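Long-range contact in SIS domain protein (Listeria monocytogenes str. 4b F2365, PDB 3FXA), which probably binds sugar phosphates through its SIS domain and may act as a sugar-phosphate isomerase: residues A[29-42]-A[166-178]. Sequence-based numbering, arbitrary orientation.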
ATOM      1  N   THR A  29       0.587  19.441 -23.208  1.00 14.83           N
ATOM      2  CA  THR A  29      -0.759  19.018 -22.864  1.00 13.58           C
ATOM      3  C   THR A  29      -1.758  19.524 -23.927  1.00 14.98           C
ATOM      4  O   THR A  29      -1.412  20.378 -24.801  1.00 16.70           O
ATOM      5  CB  THR A  29      -1.179  19.500 -21.448  1.00 13.87           C
ATOM      6  OG1 THR A  29      -1.044  20.923 -21.362  1.00 16.55           O
ATOM      7  CG2 THR A  29      -0.327  18.886 -20.346  1.00 12.84           C
ATOM      8  N   SER A  30      -2.982  18.995 -23.837  1.00 16.29           N
ATOM      9  CA  SER A  30      -4.103  19.342 -24.710  1.00 16.56           C
ATOM     10  C   SER A  30      -5.096  20.190 -23.946  1.00 16.01           C
ATOM     11  O   SER A  30      -5.644  19.741 -22.922  1.00 16.93           O
ATOM     12  CB  SER A  30      -4.818  18.075 -25.223  1.00 16.89           C
ATOM     13  OG  SER A  30      -6.066  18.396 -25.838  1.00 15.64           O
ATOM     14  N   GLU A  31      -5.365  21.410 -24.445  1.00 16.67           N
ATOM     15  CA  GLU A  31      -6.384  22.257 -23.809  1.00 15.60           C
ATOM     16  C   GLU A  31      -7.770  21.592 -23.727  1.00 15.98           C
ATOM     17  O   GLU A  31      -8.420  21.657 -22.685  1.00 16.59           O
ATOM     18  CB  GLU A  31      -6.482  23.625 -24.496  1.00 17.69           C
ATOM     19  CG  GLU A  31      -5.251  24.445 -24.221  1.00 16.14           C
ATOM     20  CD  GLU A  31      -5.310  25.859 -24.778  1.00 23.04           C
ATOM     21  OE1 GLU A  31      -6.224  26.157 -25.572  1.00 21.79           O
ATOM     22  OE2 GLU A  31      -4.413  26.663 -24.404  1.00 23.86           O
ATOM     23  N   GLU A  32      -8.191  20.954 -24.821  1.00 16.22           N
ATOM     24  CA  GLU A  32      -9.462  20.222 -24.852  1.00 17.28           C
ATOM     25  C   GLU A  32      -9.472  19.160 -23.744  1.00 16.36           C
ATOM     26  O   GLU A  32     -10.414  19.102 -22.931  1.00 15.99           O
ATOM     27  CB  GLU A  32      -9.739  19.627 -26.251  1.00 17.48           C
ATOM     28  CG  GLU A  32     -10.249  20.684 -27.245  1.00 26.57           C
ATOM     29  CD  GLU A  32     -10.603  20.102 -28.608  1.00 33.82           C
ATOM     30  OE1 GLU A  32      -9.776  19.353 -29.176  1.00 36.79           O
ATOM     31  OE2 GLU A  32     -11.701  20.414 -29.121  1.00 40.81           O
ATOM     32  N   ALA A  33      -8.412  18.359 -23.657  1.00 17.06           N
ATOM     33  CA  ALA A  33      -8.339  17.303 -22.609  1.00 16.16           C
ATOM     34  C   ALA A  33      -8.347  17.854 -21.187  1.00 15.55           C
ATOM     35  O   ALA A  33      -8.986  17.304 -20.315  1.00 17.21           O
ATOM     36  CB  ALA A  33      -7.137  16.396 -22.821  1.00 16.85           C
ATOM     37  N   LEU A  34      -7.626  18.955 -20.953  1.00 15.24           N
ATOM     38  CA  LEU A  34      -7.584  19.608 -19.632  1.00 16.08           C
ATOM     39  C   LEU A  34      -8.984  20.021 -19.164  1.00 15.86           C
ATOM     40  O   LEU A  34      -9.422  19.706 -18.038  1.00 15.90           O
ATOM     41  CB  LEU A  34      -6.642  20.827 -19.679  1.00 13.44           C
ATOM     42  CG  LEU A  34      -5.149  20.493 -19.813  1.00 14.50           C
ATOM     43  CD1 LEU A  34      -4.303  21.664 -20.345  1.00 17.95           C
ATOM     44  CD2 LEU A  34      -4.567  20.027 -18.473  1.00 14.66           C
ATOM     45  N   VAL A  35      -9.713  20.685 -20.050  1.00 16.39           N
ATOM     46  CA  VAL A  35     -11.064  21.149 -19.728  1.00 15.82           C
ATOM     47  C   VAL A  35     -12.045  19.982 -19.547  1.00 16.70           C
ATOM     48  O   VAL A  35     -12.788  19.945 -18.549  1.00 17.38           O
ATOM     49  CB  VAL A  35     -11.567  22.150 -20.783  1.00 13.89           C
ATOM     50  CG1 VAL A  35     -13.056  22.460 -20.554  1.00 17.21           C
ATOM     51  CG2 VAL A  35     -10.676  23.422 -20.731  1.00 18.32           C
ATOM     52  N   LYS A  36     -11.997  19.023 -20.480  1.00 16.33           N
ATOM     53  CA  LYS A  36     -12.876  17.844 -20.432  1.00 17.42           C
ATOM     54  C   LYS A  36     -12.627  17.045 -19.158  1.00 16.97           C
ATOM     55  O   LYS A  36     -13.583  16.602 -18.502  1.00 16.75           O
ATOM     56  CB  LYS A  36     -12.735  16.939 -21.663  1.00 18.36           C
ATOM     57  CG  LYS A  36     -13.415  17.415 -22.939  1.00 25.46           C
ATOM     58  CD  LYS A  36     -13.625  16.198 -23.869  1.00 32.59           C
ATOM     59  CE  LYS A  36     -14.255  16.559 -25.205  1.00 34.98           C
ATOM     60  NZ  LYS A  36     -14.620  15.328 -25.976  1.00 38.80           N
ATOM     61  N   THR A  37     -11.357  16.931 -18.760  1.00 17.06           N
ATOM     62  CA  THR A  37     -11.008  16.211 -17.534  1.00 16.00           C
ATOM     63  C   THR A  37     -11.578  16.915 -16.296  1.00 15.26           C
ATOM     64  O   THR A  37     -12.113  16.251 -15.412  1.00 15.13           O
ATOM     65  CB  THR A  37      -9.473  15.984 -17.454  1.00 16.73           C
ATOM     66  OG1 THR A  37      -9.064  15.242 -18.624  1.00 17.14           O
ATOM     67  CG2 THR A  37      -9.052  15.252 -16.193  1.00 15.15           C
ATOM     68  N   VAL A  38     -11.445  18.243 -16.210  1.00 13.30           N
ATOM     69  CA  VAL A  38     -12.029  19.004 -15.100  1.00 14.12           C
ATOM     70  C   VAL A  38     -13.552  18.826 -15.029  1.00 14.79           C
ATOM     71  O   VAL A  38     -14.090  18.599 -13.956  1.00 15.23           O
ATOM     72  CB  VAL A  38     -11.701  20.517 -15.190  1.00 14.37           C
ATOM     73  CG1 VAL A  38     -12.469  21.324 -14.130  1.00 17.21           C
ATOM     74  CG2 VAL A  38     -10.156  20.724 -15.120  1.00 14.74           C
ATOM     75  N   GLU A  39     -14.225  18.963 -16.174  1.00 15.40           N
ATOM     76  CA  GLU A  39     -15.688  18.851 -16.276  1.00 17.25           C
ATOM     77  C   GLU A  39     -16.156  17.462 -15.896  1.00 16.53           C
ATOM     78  O   GLU A  39     -17.041  17.308 -15.040  1.00 17.33           O
ATOM     79  CB  GLU A  39     -16.159  19.179 -17.703  1.00 17.25           C
ATOM     80  CG  GLU A  39     -16.008  20.639 -18.081  1.00 19.49           C
ATOM     81  CD  GLU A  39     -16.356  20.952 -19.550  1.00 20.88           C
ATOM     82  OE1 GLU A  39     -16.362  20.048 -20.414  1.00 26.40           O
ATOM     83  OE2 GLU A  39     -16.605  22.130 -19.848  1.00 23.22           O
ATOM     84  N   LYS A  40     -15.517  16.469 -16.504  1.00 16.23           N
ATOM     85  CA  LYS A  40     -15.861  15.058 -16.262  1.00 16.13           C
ATOM     86  C   LYS A  40     -15.695  14.667 -14.791  1.00 14.53           C
ATOM     87  O   LYS A  40     -16.562  13.980 -14.245  1.00 17.45           O
ATOM     88  CB  LYS A  40     -15.026  14.132 -17.142  1.00 17.47           C
ATOM     89  CG  LYS A  40     -15.585  12.714 -17.296  1.00 22.54           C
ATOM     90  CD  LYS A  40     -16.753  12.686 -18.280  1.00 26.15           C
ATOM     91  CE  LYS A  40     -17.326  11.285 -18.457  1.00 28.86           C
ATOM     92  NZ  LYS A  40     -18.589  11.327 -19.244  1.00 30.64           N
ATOM     93  N   ILE A  41     -14.592  15.086 -14.157  1.00 14.71           N
ATOM     94  CA  ILE A  41     -14.321  14.760 -12.739  1.00 14.90           C
ATOM     95  C   ILE A  41     -15.283  15.504 -11.810  1.00 15.64           C
ATOM     96  O   ILE A  41     -15.782  14.922 -10.854  1.00 16.43           O
ATOM     97  CB  ILE A  41     -12.831  14.911 -12.351  1.00 12.54           C
ATOM     98  CG1 ILE A  41     -11.995  13.886 -13.126  1.00 13.29           C
ATOM     99  CG2 ILE A  41     -12.601  14.783 -10.822  1.00 14.17           C
ATOM    100  CD1 ILE A  41     -10.465  14.087 -12.937  1.00 18.78           C
ATOM    101  N   ALA A  42     -15.593  16.759 -12.125  1.00 14.99           N
ATOM    102  CA  ALA A  42     -16.608  17.522 -11.378  1.00 15.77           C
ATOM    103  C   ALA A  42     -17.998  16.864 -11.436  1.00 16.44           C
ATOM    104  O   ALA A  42     -18.695  16.845 -10.441  1.00 18.38           O
ATOM    105  CB  ALA A  42     -16.709  18.943 -11.908  1.00 15.92           C
ATOM    106  N   SER A 166       0.497  18.104 -13.877  1.00 13.58           N
ATOM    107  CA  SER A 166      -0.693  18.169 -14.735  1.00 14.04           C
ATOM    108  C   SER A 166      -1.990  17.984 -13.921  1.00 13.01           C
ATOM    109  O   SER A 166      -2.884  18.803 -13.970  1.00 14.93           O
ATOM    110  CB  SER A 166      -0.630  17.150 -15.865  1.00 15.35           C
ATOM    111  OG  SER A 166       0.427  17.393 -16.762  1.00 15.51           O
ATOM    112  N   PHE A 167      -2.034  16.940 -13.102  1.00 13.77           N
ATOM    113  CA  PHE A 167      -3.220  16.693 -12.271  1.00 12.80           C
ATOM    114  C   PHE A 167      -3.319  17.634 -11.053  1.00 12.96           C
ATOM    115  O   PHE A 167      -4.431  17.946 -10.621  1.00 14.39           O
ATOM    116  CB  PHE A 167      -3.398  15.193 -11.956  1.00 13.73           C
ATOM    117  CG  PHE A 167      -3.900  14.420 -13.136  1.00 13.31           C
ATOM    118  CD1 PHE A 167      -3.016  13.927 -14.073  1.00 13.02           C
ATOM    119  CD2 PHE A 167      -5.271  14.273 -13.373  1.00 16.55           C
ATOM    120  CE1 PHE A 167      -3.478  13.221 -15.217  1.00 15.83           C
ATOM    121  CE2 PHE A 167      -5.744  13.594 -14.505  1.00 14.53           C
ATOM    122  CZ  PHE A 167      -4.858  13.059 -15.428  1.00 19.54           C
ATOM    123  N   ASP A 168      -2.194  18.142 -10.541  1.00 12.92           N
ATOM    124  CA  ASP A 168      -2.238  19.149  -9.467  1.00 11.89           C
ATOM    125  C   ASP A 168      -3.065  20.343  -9.970  1.00 11.41           C
ATOM    126  O   ASP A 168      -3.905  20.838  -9.256  1.00 13.74           O
ATOM    127  CB  ASP A 168      -0.821  19.620  -9.038  1.00 13.65           C
ATOM    128  CG  ASP A 168      -0.092  18.611  -8.164  1.00 14.62           C
ATOM    129  OD1 ASP A 168      -0.737  17.743  -7.564  1.00 15.71           O
ATOM    130  OD2 ASP A 168       1.157  18.707  -8.052  1.00 14.18           O
ATOM    131  N   ALA A 169      -2.829  20.737 -11.221  1.00 13.26           N
ATOM    132  CA  ALA A 169      -3.546  21.865 -11.847  1.00 14.27           C
ATOM    133  C   ALA A 169      -5.024  21.524 -12.004  1.00 13.64           C
ATOM    134  O   ALA A 169      -5.887  22.330 -11.668  1.00 13.98           O
ATOM    135  CB  ALA A 169      -2.916  22.256 -13.183  1.00 15.40           C
ATOM    136  N   VAL A 170      -5.311  20.323 -12.494  1.00 14.20           N
ATOM    137  CA  VAL A 170      -6.695  19.858 -12.604  1.00 13.50           C
ATOM    138  C   VAL A 170      -7.380  19.949 -11.241  1.00 11.72           C
ATOM    139  O   VAL A 170      -8.485  20.541 -11.117  1.00 12.93           O
ATOM    140  CB  VAL A 170      -6.757  18.418 -13.203  1.00 14.13           C
ATOM    141  CG1 VAL A 170      -8.154  17.779 -13.052  1.00 13.02           C
ATOM    142  CG2 VAL A 170      -6.289  18.438 -14.635  1.00 13.54           C
ATOM    143  N   ILE A 171      -6.705  19.440 -10.205  1.00 12.67           N
ATOM    144  CA  ILE A 171      -7.248  19.401  -8.856  1.00 13.75           C
ATOM    145  C   ILE A 171      -7.477  20.768  -8.223  1.00 13.48           C
ATOM    146  O   ILE A 171      -8.543  21.029  -7.653  1.00 13.28           O
ATOM    147  CB  ILE A 171      -6.395  18.424  -7.985  1.00 15.09           C
ATOM    148  CG1 ILE A 171      -6.659  16.995  -8.457  1.00 14.27           C
ATOM    149  CG2 ILE A 171      -6.680  18.576  -6.512  1.00 12.86           C
ATOM    150  CD1 ILE A 171      -5.688  15.992  -7.894  1.00 11.78           C
ATOM    151  N   VAL A 172      -6.482  21.646  -8.338  1.00 13.04           N
ATOM    152  CA  VAL A 172      -6.582  23.015  -7.840  1.00 13.92           C
ATOM    153  C   VAL A 172      -7.736  23.718  -8.571  1.00 13.19           C
ATOM    154  O   VAL A 172      -8.554  24.379  -7.921  1.00 13.95           O
ATOM    155  CB  VAL A 172      -5.267  23.787  -8.007  1.00 12.60           C
ATOM    156  CG1 VAL A 172      -5.463  25.267  -7.702  1.00 13.08           C
ATOM    157  CG2 VAL A 172      -4.172  23.218  -7.093  1.00 12.05           C
ATOM    158  N   CYS A 173      -7.807  23.540  -9.896  1.00 13.67           N
ATOM    159  CA  CYS A 173      -8.903  24.098 -10.703  1.00 13.09           C
ATOM    160  C   CYS A 173     -10.269  23.606 -10.214  1.00 12.93           C
ATOM    161  O   CYS A 173     -11.202  24.423 -10.076  1.00 13.64           O
ATOM    162  CB  CYS A 173      -8.723  23.828 -12.179  1.00 13.38           C
ATOM    163  SG  CYS A 173      -9.898  24.767 -13.126  1.00 16.41           S
ATOM    164  N   LEU A 174     -10.365  22.313  -9.903  1.00 12.52           N
ATOM    165  CA  LEU A 174     -11.606  21.727  -9.327  1.00 11.89           C
ATOM    166  C   LEU A 174     -12.094  22.381  -8.022  1.00 13.44           C
ATOM    167  O   LEU A 174     -13.306  22.505  -7.818  1.00 15.90           O
ATOM    168  CB  LEU A 174     -11.474  20.181  -9.156  1.00 12.98           C
ATOM    169  CG  LEU A 174     -11.546  19.410 -10.485  1.00 11.34           C
ATOM    170  CD1 LEU A 174     -11.009  17.970 -10.311  1.00 14.28           C
ATOM    171  CD2 LEU A 174     -12.986  19.400 -11.047  1.00 18.68           C
HETATM  172  N   MSE A 175     -11.184  22.846  -7.164  1.00 12.63           N
HETATM  173  CA  MSE A 175     -11.576  23.465  -5.882  1.00 14.48           C
HETATM  174  C   MSE A 175     -12.439  24.703  -6.127  1.00 16.16           C
HETATM  175  O   MSE A 175     -13.481  24.892  -5.495  1.00 16.79           O
HETATM  176  CB  MSE A 175     -10.356  23.811  -5.050  1.00 15.44           C
HETATM  177  CG  MSE A 175      -9.599  22.578  -4.566  1.00  9.44           C
HETATM  178 SE   MSE A 175      -7.862  22.982  -3.783  0.75 15.95          SE
HETATM  179  CE  MSE A 175      -8.428  23.891  -2.203  1.00 19.56           C
ATOM    180  N   THR A 176     -12.009  25.495  -7.103  1.00 14.13           N
ATOM    181  CA  THR A 176     -12.762  26.692  -7.526  1.00 15.56           C
ATOM    182  C   THR A 176     -14.004  26.294  -8.343  1.00 16.18           C
ATOM    183  O   THR A 176     -15.107  26.817  -8.082  1.00 19.01           O
ATOM    184  CB  THR A 176     -11.859  27.695  -8.291  1.00 15.89           C
ATOM    185  OG1 THR A 176     -10.831  28.170  -7.407  1.00 17.46           O
ATOM    186  CG2 THR A 176     -12.691  28.893  -8.782  1.00 19.31           C
ATOM    187  N   TYR A 177     -13.843  25.370  -9.304  1.00 15.73           N
ATOM    188  CA  TYR A 177     -14.927  24.897 -10.190  1.00 15.70           C
ATOM    189  C   TYR A 177     -16.112  24.361  -9.400  1.00 16.42           C
ATOM    190  O   TYR A 177     -17.250  24.624  -9.750  1.00 16.96           O
ATOM    191  CB  TYR A 177     -14.422  23.781 -11.141  1.00 14.68           C
ATOM    192  CG  TYR A 177     -15.377  23.380 -12.244  1.00 17.40           C
ATOM    193  CD1 TYR A 177     -16.421  22.480 -12.005  1.00 17.59           C
ATOM    194  CD2 TYR A 177     -15.221  23.865 -13.546  1.00 17.21           C
ATOM    195  CE1 TYR A 177     -17.301  22.104 -13.027  1.00 18.06           C
ATOM    196  CE2 TYR A 177     -16.098  23.495 -14.571  1.00 21.09           C
ATOM    197  CZ  TYR A 177     -17.138  22.618 -14.304  1.00 18.46           C
ATOM    198  OH  TYR A 177     -17.981  22.285 -15.329  1.00 21.57           O
HETATM  199  N   MSE A 178     -15.822  23.599  -8.352  1.00 16.83           N
HETATM  200  CA  MSE A 178     -16.860  22.949  -7.523  1.00 17.28           C
HETATM  201  C   MSE A 178     -17.235  23.709  -6.248  1.00 19.29           C
HETATM  202  O   MSE A 178     -18.049  23.190  -5.457  1.00 20.59           O
HETATM  203  CB  MSE A 178     -16.378  21.551  -7.135  1.00 16.38           C
HETATM  204  CG  MSE A 178     -15.985  20.684  -8.324  1.00 13.34           C
HETATM  205 SE   MSE A 178     -15.578  18.908  -7.709  0.75 15.10          SE
HETATM  206  CE  MSE A 178     -17.393  18.232  -7.397  1.00 17.40           C
TER
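Val38 and Val170 mark the tightest backbone passage between helix 31-42 and helix 166-177, their CA atoms 6.0 Å apart. The two axes approach to 9.9 Å and cross at -51°, both running in the same general sense, and 595 Å² is buried between the segments, mostly through apolar contacts, with Val38 contributing most.

Val38 is central, splitting its branches. With CG1 anti to the backbone N (chi1 173°), that methyl packs 3.7 Å from Leu174 CD2 and lies over one face of the Tyr177 ring, 4.2 Å from its centroid and 28° off the ring normal, a CH-pi contact. Its CG2 meets Val170 CG1. Leu174 forks: CD2 rests against Val38, whereas CD1 reaches Ile41 CG2 at 3.6 Å, the two side chains crossing nearly at right angles.

This is helix packing on one side of the parallel, Rossmann-like sheet of an SIS domain: Thr37 also touches Ile139 and Phe141 of strand 139-142, and Phe167 stacks on Phe141. Thr37 CG2 touches both Phe167 CE2 and Val170 CG1, while its OG1 donates to Ala33 O (2.7 Å), a bond that satisfies the buried hydroxyl and helps hold the side chain's rotation; the same carbonyl accepts Thr37 N from the opposite face of its plane.

Toward the C-terminal ends, Ala42 CB sits 3.4 Å from Tyr177 CE1, and the bent chain of selenomethionine Met178 brings CE near Ala42 O. At the other end, Thr29 CG2 lies 4.0 Å from Ser166 OG, a hydroxyl hydrogen-bonded to Ala162 O, and Thr29 also packs on Trp15 of the second subunit.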